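Local coordinates for conserved domain protein (Bacillus anthracis, PDB 3FBQ) that is of unknown function but consists largely of antiparallel beta-sheets, with regions related to two uncharacterised families of the E-set clan, at residues A[144-149]-A[172-177]; A[151-156]-A[286-291]; A[201-206]-A[235-240]; A[207-212]-A[231-236]. One frame throughout, in Å; residues are numbered along the deposited sequence.

Interaction 1 of 4, residues A[144-149]-A[172-177]; sequences KSMDSK and SPVSFI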
# COMPACT_ATOMS: atom_id res chain seq x y z
N LYS A 144 -21.59 11.33 -11.29
CA LYS A 144 -21.82 12.25 -12.40
C LYS A 144 -21.04 13.55 -12.21
O LYS A 144 -21.10 14.17 -11.15
CB LYS A 144 -23.32 12.54 -12.54
CG LYS A 144 -23.71 13.10 -13.91
CD LYS A 144 -25.22 13.11 -14.08
CE LYS A 144 -25.65 14.19 -15.06
NZ LYS A 144 -25.79 13.67 -16.44
N SER A 145 -20.32 13.95 -13.25
CA SER A 145 -19.54 15.18 -13.22
C SER A 145 -20.41 16.41 -13.37
O SER A 145 -21.36 16.41 -14.14
CB SER A 145 -18.59 15.20 -14.39
OG SER A 145 -17.63 14.15 -14.32
N MET A 146 -20.06 17.49 -12.69
CA MET A 146 -20.62 18.77 -13.07
C MET A 146 -20.20 19.08 -14.51
O MET A 146 -19.14 18.64 -14.94
CB MET A 146 -20.40 19.90 -12.01
CG MET A 146 -19.00 20.32 -11.60
SD MET A 146 -19.01 21.52 -10.17
CE MET A 146 -20.63 21.96 -10.52
N ASP A 147 -21.06 19.76 -15.29
CA ASP A 147 -20.71 20.27 -16.63
C ASP A 147 -19.70 21.39 -16.61
O ASP A 147 -19.73 22.27 -15.73
CB ASP A 147 -21.94 20.86 -17.31
CG ASP A 147 -22.67 19.85 -18.18
OD1 ASP A 147 -21.99 19.20 -19.06
OD2 ASP A 147 -23.93 19.71 -17.98
N SER A 148 -18.83 21.40 -17.61
CA SER A 148 -17.99 22.56 -17.84
C SER A 148 -17.87 22.94 -19.33
O SER A 148 -17.87 22.06 -20.20
CB SER A 148 -16.64 22.27 -17.29
OG SER A 148 -16.20 21.16 -18.01
N LYS A 149 -17.73 24.25 -19.57
CA LYS A 149 -17.44 24.82 -20.88
C LYS A 149 -15.96 24.82 -21.14
O LYS A 149 -15.21 25.58 -20.50
CB LYS A 149 -17.93 26.26 -20.94
CG LYS A 149 -19.09 26.45 -21.92
CD LYS A 149 -19.02 27.78 -22.70
CE LYS A 149 -18.46 27.60 -24.09
NZ LYS A 149 -16.95 27.57 -24.07
N SER A 172 -16.17 25.44 -14.88
CA SER A 172 -17.33 24.92 -14.17
C SER A 172 -17.94 26.03 -13.36
O SER A 172 -17.45 27.14 -13.35
CB SER A 172 -16.96 23.81 -13.20
OG SER A 172 -16.32 24.31 -12.02
N PRO A 173 -19.01 25.75 -12.65
CA PRO A 173 -19.64 26.82 -11.89
C PRO A 173 -18.85 27.23 -10.62
O PRO A 173 -19.08 28.32 -10.03
CB PRO A 173 -20.97 26.21 -11.47
CG PRO A 173 -21.20 25.17 -12.46
CD PRO A 173 -19.90 24.59 -12.77
N VAL A 174 -17.90 26.38 -10.28
CA VAL A 174 -17.32 26.34 -8.97
C VAL A 174 -15.81 26.66 -9.15
O VAL A 174 -15.15 27.22 -8.26
CB VAL A 174 -17.57 24.88 -8.43
CG1 VAL A 174 -16.40 24.03 -8.51
CG2 VAL A 174 -18.13 24.89 -7.08
N SER A 175 -15.28 26.35 -10.34
CA SER A 175 -13.84 26.42 -10.58
C SER A 175 -13.58 26.43 -12.07
O SER A 175 -14.49 26.27 -12.88
CB SER A 175 -13.13 25.24 -9.90
OG SER A 175 -13.46 24.02 -10.57
N PHE A 176 -12.33 26.69 -12.44
CA PHE A 176 -11.91 26.62 -13.86
C PHE A 176 -10.53 26.06 -14.03
O PHE A 176 -9.70 26.23 -13.16
CB PHE A 176 -12.07 27.99 -14.56
CG PHE A 176 -10.95 28.96 -14.28
CD1 PHE A 176 -11.14 30.01 -13.39
CD2 PHE A 176 -9.74 28.86 -14.92
CE1 PHE A 176 -10.13 30.96 -13.14
CE2 PHE A 176 -8.73 29.76 -14.65
CZ PHE A 176 -8.93 30.83 -13.79
N ILE A 177 -10.24 25.42 -15.15
CA ILE A 177 -8.94 24.69 -15.37
C ILE A 177 -8.09 25.19 -16.51
O ILE A 177 -8.57 25.37 -17.61
CB ILE A 177 -9.19 23.21 -15.64
CG1 ILE A 177 -10.04 22.58 -14.52
CG2 ILE A 177 -7.88 22.48 -15.82
CD1 ILE A 177 -10.56 21.25 -14.89
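M146 carries most of this contact, its methylthio end lying against P173 and V174 in the turn that leads into strand 175-184. The tip of M146 meets the pyrrolidine ring tip to tip, with CE 3.5 Å from P173 CD. Its sulfur faces a second apolar group: M146 SD lies 4.0 Å from V174 CG1, where the two side chains cross at about a right angle. The M146 chain is extended at chi2 (-172°) and then bends at chi3, which brings CE round to the proline. Beyond the methionine the backbones draw close. D147 O sits 3.8 Å from P173 CD, and S148 CB is 4.0 Å from S172 N, both at van der Waals range.

What shapes the apolar face is the turn itself. S172 OG accepts from V174 N at 3.1 Å in an ST turn, and the same hydroxyl donates to S175 O at 2.8 Å, from above the carbonyl plane. S175 O also receives S172 N, so the two serines close the turn together, which probably helps set P173 and V174 beside M146. The connecting segment has partners of its own: the backbone of M146 pairs with S49, and S148 OG bonds to K111 NZ. F27 of helix 24-27 touches M146, P173 and V174 alike and extends the apolar patch.

Between the linker that follows strand 131-144 and the turn into strand 175-184, cohesion is therefore dispersive, while the polar groups bond within the turn or to residues outside the contact.

Interaction 2 of 4, residues A[151-156]-A[286-291]; sequences RTIGGS and IVIDLK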
# COMPACT_ATOMS: atom_id res chain seq x y z
N ARG A 151 -12.99 25.41 -24.01
CA ARG A 151 -12.56 25.92 -25.29
C ARG A 151 -11.13 25.47 -25.50
O ARG A 151 -10.32 25.42 -24.55
CB ARG A 151 -12.61 27.43 -25.29
CG ARG A 151 -12.82 28.01 -26.67
CD ARG A 151 -13.30 29.44 -26.59
NE ARG A 151 -12.22 30.33 -26.14
CZ ARG A 151 -11.39 31.00 -26.95
NH1 ARG A 151 -11.51 30.90 -28.28
NH2 ARG A 151 -10.43 31.78 -26.43
N THR A 152 -10.79 25.11 -26.74
CA THR A 152 -9.37 24.85 -27.02
C THR A 152 -8.67 26.13 -27.47
O THR A 152 -9.09 26.77 -28.42
CB THR A 152 -9.15 23.68 -27.97
OG1 THR A 152 -8.42 24.15 -29.11
CG2 THR A 152 -10.49 23.09 -28.43
N ILE A 153 -7.60 26.48 -26.76
CA ILE A 153 -6.86 27.73 -26.96
C ILE A 153 -5.37 27.52 -27.30
O ILE A 153 -4.81 26.43 -27.12
CB ILE A 153 -6.93 28.63 -25.70
CG1 ILE A 153 -6.04 28.05 -24.57
CG2 ILE A 153 -8.33 28.80 -25.28
CD1 ILE A 153 -6.49 28.31 -23.15
N GLY A 154 -4.71 28.56 -27.79
CA GLY A 154 -3.27 28.53 -28.07
C GLY A 154 -2.71 29.80 -27.47
O GLY A 154 -3.44 30.54 -26.79
N GLY A 155 -1.44 30.09 -27.71
CA GLY A 155 -0.83 31.23 -27.06
C GLY A 155 0.36 30.69 -26.34
O GLY A 155 0.32 29.56 -25.90
N SER A 156 1.40 31.50 -26.21
CA SER A 156 2.67 31.06 -25.71
C SER A 156 3.58 32.25 -25.45
O SER A 156 3.32 33.31 -25.96
CB SER A 156 3.30 30.11 -26.74
OG SER A 156 4.11 30.84 -27.66
N ILE A 286 0.97 35.89 -21.01
CA ILE A 286 -0.09 35.52 -21.99
C ILE A 286 -1.56 35.95 -21.79
O ILE A 286 -2.07 35.89 -20.69
CB ILE A 286 -0.20 34.02 -22.10
CG1 ILE A 286 1.16 33.40 -22.14
CG2 ILE A 286 -0.90 33.65 -23.34
CD1 ILE A 286 1.13 32.04 -22.68
N VAL A 287 -2.23 36.29 -22.90
CA VAL A 287 -3.62 36.77 -22.92
C VAL A 287 -4.62 35.84 -23.58
O VAL A 287 -4.54 35.52 -24.77
CB VAL A 287 -3.72 38.19 -23.43
CG1 VAL A 287 -5.16 38.56 -23.75
CG2 VAL A 287 -3.10 39.10 -22.39
N ILE A 288 -5.56 35.38 -22.77
CA ILE A 288 -6.54 34.43 -23.17
C ILE A 288 -7.91 35.11 -23.21
O ILE A 288 -8.36 35.68 -22.20
CB ILE A 288 -6.54 33.30 -22.16
CG1 ILE A 288 -5.26 32.47 -22.35
CG2 ILE A 288 -7.77 32.44 -22.31
CD1 ILE A 288 -5.06 31.34 -21.32
N ASP A 289 -8.55 35.07 -24.38
CA ASP A 289 -9.93 35.50 -24.52
C ASP A 289 -10.87 34.49 -23.88
O ASP A 289 -11.05 33.38 -24.41
CB ASP A 289 -10.31 35.53 -26.00
CG ASP A 289 -9.90 36.84 -26.70
OD1 ASP A 289 -8.82 37.42 -26.37
OD2 ASP A 289 -10.69 37.26 -27.59
N LEU A 290 -11.49 34.83 -22.76
CA LEU A 290 -12.74 34.17 -22.44
C LEU A 290 -13.61 34.61 -23.63
O LEU A 290 -13.76 35.84 -23.94
CB LEU A 290 -13.28 34.67 -21.11
CG LEU A 290 -12.34 34.67 -19.88
CD1 LEU A 290 -12.94 35.25 -18.62
CD2 LEU A 290 -11.92 33.26 -19.59
N LYS A 291 -14.10 33.63 -24.40
CA LYS A 291 -14.90 34.02 -25.56
C LYS A 291 -16.01 33.02 -25.79
O LYS A 291 -17.11 33.20 -25.27
CB LYS A 291 -14.06 34.26 -26.81
CG LYS A 291 -14.08 33.10 -27.82
CD LYS A 291 -13.49 33.47 -29.19
CE LYS A 291 -14.37 34.46 -29.98
NZ LYS A 291 -15.84 34.39 -29.64
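R151 to S156 and I286 to K291 run nearly antiparallel, 160° apart end to end, yet they do not pair as strands: the CA atoms of R151 and K291 are 8.4 Å apart. R151 spans the gap at one end. Its CG is anti to the backbone N (chi1 -153°), and a bend at chi3 turns the end of the chain across the K291 side chain, the two crossing at about a right angle. K291 CG lies over one face of the guanidinium, offset toward its rim, with K291 CD 3.4 Å from R151 NH1. R151 NH2 also donates to D289 O at 2.7 Å, a weak bond because the angle at hydrogen is only 123°.

Farther along, I153 CD1 meets I288 CD1 at 3.8 Å, and both isoleucines touch M166 of strand 162-171. I286 CD1 then lies 3.5 Å from S156 CA, against backbone.

These are the two outermost strands of the eight-stranded sheet, which curls until its edges approach. Their meeting rests on isoleucine packing from the middle to the 156/286 end and, at the other, on a guanidinium that lies against an aliphatic lysine chain and makes a weak bond to a carbonyl.

Interaction 3 of 4, residues A[201-206]-A[235-240]; sequences VKDDLG and ENATKL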
# COMPACT_ATOMS: atom_id res chain seq x y z
N VAL A 201 -2.41 33.77 -12.26
CA VAL A 201 -3.55 34.16 -13.06
C VAL A 201 -4.23 35.45 -12.60
O VAL A 201 -4.54 35.60 -11.43
CB VAL A 201 -4.57 32.98 -13.22
CG1 VAL A 201 -5.68 33.36 -14.10
CG2 VAL A 201 -3.88 31.76 -13.84
N LYS A 202 -4.45 36.37 -13.55
CA LYS A 202 -5.30 37.55 -13.34
C LYS A 202 -6.35 37.64 -14.45
O LYS A 202 -6.18 36.96 -15.45
CB LYS A 202 -4.45 38.82 -13.33
CG LYS A 202 -3.70 39.03 -12.04
CD LYS A 202 -3.27 40.48 -11.93
CE LYS A 202 -2.70 40.78 -10.55
NZ LYS A 202 -1.63 41.86 -10.64
N ASP A 203 -7.40 38.44 -14.26
CA ASP A 203 -8.30 38.79 -15.35
C ASP A 203 -8.24 40.29 -15.65
O ASP A 203 -7.52 41.04 -14.99
CB ASP A 203 -9.73 38.38 -15.01
CG ASP A 203 -10.26 39.07 -13.77
OD1 ASP A 203 -9.62 40.04 -13.31
OD2 ASP A 203 -11.31 38.65 -13.26
N ASP A 204 -8.99 40.71 -16.66
CA ASP A 204 -8.79 42.02 -17.27
C ASP A 204 -8.82 43.13 -16.23
O ASP A 204 -8.64 44.30 -16.56
CB ASP A 204 -9.84 42.27 -18.35
CG ASP A 204 -11.06 41.37 -18.21
OD1 ASP A 204 -10.88 40.14 -18.24
OD2 ASP A 204 -12.18 41.90 -18.05
N LEU A 205 -9.04 42.76 -14.98
CA LEU A 205 -10.14 43.32 -14.20
C LEU A 205 -9.68 43.68 -12.79
O LEU A 205 -10.44 44.24 -12.00
CB LEU A 205 -11.31 42.34 -14.13
CG LEU A 205 -12.68 42.94 -13.80
CD1 LEU A 205 -12.79 44.36 -14.33
CD2 LEU A 205 -13.80 42.07 -14.35
N GLY A 206 -8.43 43.36 -12.48
CA GLY A 206 -7.93 43.46 -11.12
C GLY A 206 -7.54 42.12 -10.54
O GLY A 206 -6.47 41.96 -9.96
N GLU A 235 -17.55 36.67 -13.24
CA GLU A 235 -18.49 36.69 -14.39
C GLU A 235 -18.33 37.86 -15.35
O GLU A 235 -18.73 37.76 -16.53
CB GLU A 235 -19.95 36.56 -13.97
CG GLU A 235 -20.37 35.13 -13.61
CD GLU A 235 -20.40 34.12 -14.81
OE1 GLU A 235 -20.88 34.49 -15.93
OE2 GLU A 235 -20.01 32.94 -14.63
N ASN A 236 -17.78 38.97 -14.84
CA ASN A 236 -17.56 40.15 -15.64
C ASN A 236 -16.20 40.16 -16.33
O ASN A 236 -15.89 41.13 -17.01
CB ASN A 236 -17.61 41.43 -14.79
CG ASN A 236 -18.98 41.77 -14.23
OD1 ASN A 236 -20.05 41.56 -14.87
ND2 ASN A 236 -18.96 42.35 -13.02
N ALA A 237 -15.37 39.15 -16.10
CA ALA A 237 -14.08 39.03 -16.76
C ALA A 237 -14.24 38.67 -18.23
O ALA A 237 -15.05 37.80 -18.60
CB ALA A 237 -13.21 37.98 -16.06
N THR A 238 -13.42 39.32 -19.06
CA THR A 238 -13.35 39.12 -20.51
C THR A 238 -12.09 38.35 -20.92
O THR A 238 -12.09 37.61 -21.92
CB THR A 238 -13.22 40.50 -21.20
OG1 THR A 238 -14.40 41.26 -20.93
CG2 THR A 238 -13.01 40.34 -22.70
N LYS A 239 -11.00 38.53 -20.17
CA LYS A 239 -9.72 38.04 -20.59
C LYS A 239 -8.95 37.61 -19.35
O LYS A 239 -9.06 38.28 -18.30
CB LYS A 239 -8.95 39.15 -21.32
CG LYS A 239 -9.39 39.42 -22.77
CD LYS A 239 -8.48 40.44 -23.41
CE LYS A 239 -8.44 41.71 -22.53
NZ LYS A 239 -7.09 42.45 -22.46
N LEU A 240 -8.17 36.53 -19.48
CA LEU A 240 -7.21 36.10 -18.45
C LEU A 240 -5.80 36.52 -18.83
O LEU A 240 -5.38 36.33 -19.99
CB LEU A 240 -7.22 34.58 -18.22
CG LEU A 240 -8.52 34.05 -17.60
CD1 LEU A 240 -8.71 32.54 -17.71
CD2 LEU A 240 -8.64 34.50 -16.14
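The carboxylate of D204 takes T238 N in its fork, with bonds of 2.8 Å from T238 N to D204 OD1 and 3.0 Å to D204 OD2. This single N-H meets both oxygens on the syn side, about 25° out of the plane. K239 N bonds to D204 OD1 as well, from the same face but well above the plane, 50° out of it; its modelled length is doubtfully short. The consecutive amides of T238 and K239 thus receive one carboxylate just where strand 239-247 begins.

D203, one residue earlier, pairs with L240 as an antiparallel non-hydrogen-bonded pair, their CA atoms 4.2 Å apart. Here CA-H...O contacts run both ways, from D203 CA to K239 O and from L240 CA to K202 O. The D203 carboxylate does its polar work within its own hairpin, with OD1 accepting from N207 N and OD2 bonded to Y209 OH, while OD2 also lies 3.4 Å from the methyl A237 CB. On the buried side V201 CG1 packs against L240 CD2 at 3.8 Å, beside F176. At the outer end L205 CD2 rests 3.5 Å from N236 O.

Residues D203 to G206 form a type I beta turn, after which the chain returns as strand 208-218. The contact is thus a beta-hairpin tip tied by an aspartate to the start of the neighbouring strand of an antiparallel sheet.

Interaction 4 of 4, residues A[207-212]-A[231-236]; sequences NDYSGE and QKLNEN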
# COMPACT_ATOMS: atom_id res chain seq x y z
N ASN A 207 -8.43 41.14 -10.70
CA ASN A 207 -8.46 39.99 -9.80
C ASN A 207 -7.42 38.95 -10.03
O ASN A 207 -6.95 38.74 -11.16
CB ASN A 207 -9.78 39.26 -9.92
CG ASN A 207 -10.96 40.18 -9.83
OD1 ASN A 207 -11.74 40.28 -10.77
ND2 ASN A 207 -11.11 40.84 -8.67
N ASP A 208 -7.10 38.27 -8.94
CA ASP A 208 -6.12 37.21 -8.92
C ASP A 208 -6.87 35.90 -8.68
O ASP A 208 -7.96 35.89 -8.10
CB ASP A 208 -5.14 37.47 -7.80
CG ASP A 208 -3.70 37.20 -8.22
OD1 ASP A 208 -3.16 36.02 -8.12
OD2 ASP A 208 -3.09 38.21 -8.65
N TYR A 209 -6.30 34.79 -9.14
CA TYR A 209 -6.90 33.52 -8.90
C TYR A 209 -5.92 32.58 -8.19
O TYR A 209 -4.81 32.30 -8.71
CB TYR A 209 -7.44 32.95 -10.21
CG TYR A 209 -8.56 33.82 -10.72
CD1 TYR A 209 -8.30 34.95 -11.53
CD2 TYR A 209 -9.89 33.56 -10.34
CE1 TYR A 209 -9.33 35.77 -11.95
CE2 TYR A 209 -10.92 34.40 -10.74
CZ TYR A 209 -10.63 35.48 -11.57
OH TYR A 209 -11.65 36.29 -12.00
N SER A 210 -6.34 32.17 -6.99
CA SER A 210 -5.81 30.98 -6.32
C SER A 210 -6.15 29.72 -7.10
O SER A 210 -7.26 29.59 -7.68
CB SER A 210 -6.38 30.83 -4.89
OG SER A 210 -5.80 31.78 -3.99
N GLY A 211 -5.19 28.81 -7.08
CA GLY A 211 -5.22 27.60 -7.88
C GLY A 211 -4.26 26.60 -7.32
O GLY A 211 -3.51 26.90 -6.44
N GLU A 212 -4.27 25.40 -7.89
CA GLU A 212 -3.50 24.28 -7.39
C GLU A 212 -3.22 23.32 -8.52
O GLU A 212 -4.15 22.86 -9.13
CB GLU A 212 -4.40 23.54 -6.42
CG GLU A 212 -3.70 23.03 -5.23
CD GLU A 212 -4.62 22.99 -4.03
OE1 GLU A 212 -5.48 22.03 -3.94
OE2 GLU A 212 -4.49 23.94 -3.19
N GLN A 231 -9.96 29.27 -8.94
CA GLN A 231 -11.19 29.82 -8.38
C GLN A 231 -12.29 30.07 -9.38
O GLN A 231 -12.00 30.32 -10.55
CB GLN A 231 -10.88 31.17 -7.73
CG GLN A 231 -9.97 31.09 -6.51
CD GLN A 231 -9.80 32.45 -5.89
OE1 GLN A 231 -8.69 32.92 -5.71
NE2 GLN A 231 -10.90 33.10 -5.62
N LYS A 232 -13.55 29.99 -8.91
CA LYS A 232 -14.69 30.50 -9.68
C LYS A 232 -14.20 31.70 -10.46
O LYS A 232 -13.87 32.73 -9.87
CB LYS A 232 -15.81 30.94 -8.75
CG LYS A 232 -17.13 30.52 -9.24
CD LYS A 232 -18.20 31.45 -8.81
CE LYS A 232 -19.51 31.20 -9.53
NZ LYS A 232 -19.53 31.36 -11.04
N LEU A 233 -14.07 31.53 -11.77
CA LEU A 233 -13.93 32.64 -12.70
C LEU A 233 -14.94 33.77 -12.49
O LEU A 233 -16.12 33.53 -12.44
CB LEU A 233 -14.14 32.10 -14.11
CG LEU A 233 -13.93 33.10 -15.23
CD1 LEU A 233 -12.56 33.80 -15.06
CD2 LEU A 233 -13.98 32.36 -16.53
N ASN A 234 -14.48 35.02 -12.41
CA ASN A 234 -15.39 36.18 -12.22
C ASN A 234 -16.25 36.48 -13.43
O ASN A 234 -15.74 36.58 -14.53
CB ASN A 234 -14.62 37.45 -11.84
CG ASN A 234 -15.56 38.61 -11.56
OD1 ASN A 234 -16.24 39.10 -12.48
ND2 ASN A 234 -15.67 39.00 -10.30
N GLU A 235 -17.55 36.67 -13.24
CA GLU A 235 -18.49 36.69 -14.39
C GLU A 235 -18.33 37.86 -15.35
O GLU A 235 -18.73 37.76 -16.53
CB GLU A 235 -19.95 36.56 -13.97
CG GLU A 235 -20.37 35.13 -13.61
CD GLU A 235 -20.40 34.12 -14.81
OE1 GLU A 235 -20.88 34.49 -15.93
OE2 GLU A 235 -20.01 32.94 -14.63
N ASN A 236 -17.78 38.97 -14.84
CA ASN A 236 -17.56 40.15 -15.64
C ASN A 236 -16.20 40.16 -16.33
O ASN A 236 -15.89 41.13 -17.01
CB ASN A 236 -17.61 41.43 -14.79
CG ASN A 236 -18.98 41.77 -14.23
OD1 ASN A 236 -20.05 41.56 -14.87
ND2 ASN A 236 -18.96 42.35 -13.02
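Q231 and S210 form the tight end of this contact. Q231 N donates to S210 O at 3.0 Å, nearly straight down the carbonyl bond, and S210 N donates a hydrogen bond to Q231 OE1 at 2.8 Å. The glutamine chain points across to S210 and is extended at chi2 (-176°), which carries CD toward S210 N; its OE1 accepts where the Q231 carbonyl would in a regular antiparallel hydrogen-bonded pair. The Y209 ring lies edge-on to the same backbone: Q231 CB is 3.7 Å from Y209 CD2, and K232 O is 3.5 Å from Y209 CE2, both in the ring plane. Its hydroxyl accepts from N234 N at 3.1 Å and also bonds to D203 on the adjacent strand.

Toward the surface the fit slackens. N207 and N234 only brush each other, their side chains crossing at about a right angle, and N234 turns its polar end to its own loop, where N234 OD1 takes N236 N at 2.8 Å in an Asx turn. K232 and E235 form a long, weak ion pair within the loop.

Once strand 224-231 gives way to loop, side-chain groups thus take over from the backbone ladder: a glutamine amide first, then the hydroxyl of a buried tyrosine.

In the fold
All four contacts belong to the eight-stranded sheet or its ends; the function is unknown, and none of the contacts can be tied to an active site. Interactions 3 and 4 are the closest pair, with centres about 8 Å apart: their first segments lie on the two strands of one hairpin and their second segments overlap in the loop before strand 239-247. Interaction 2 follows about 12 Å from interaction 3, on the next strand, where I288 O probably bonds to L240 N (2.9 Å). L290 also packs on L233, reaching interaction 4. F176 ties in interaction 1, its ring touching V201 and L240 of interaction 3 and the 231-233 backbone of interaction 4, whose centre lies about 13 Å away.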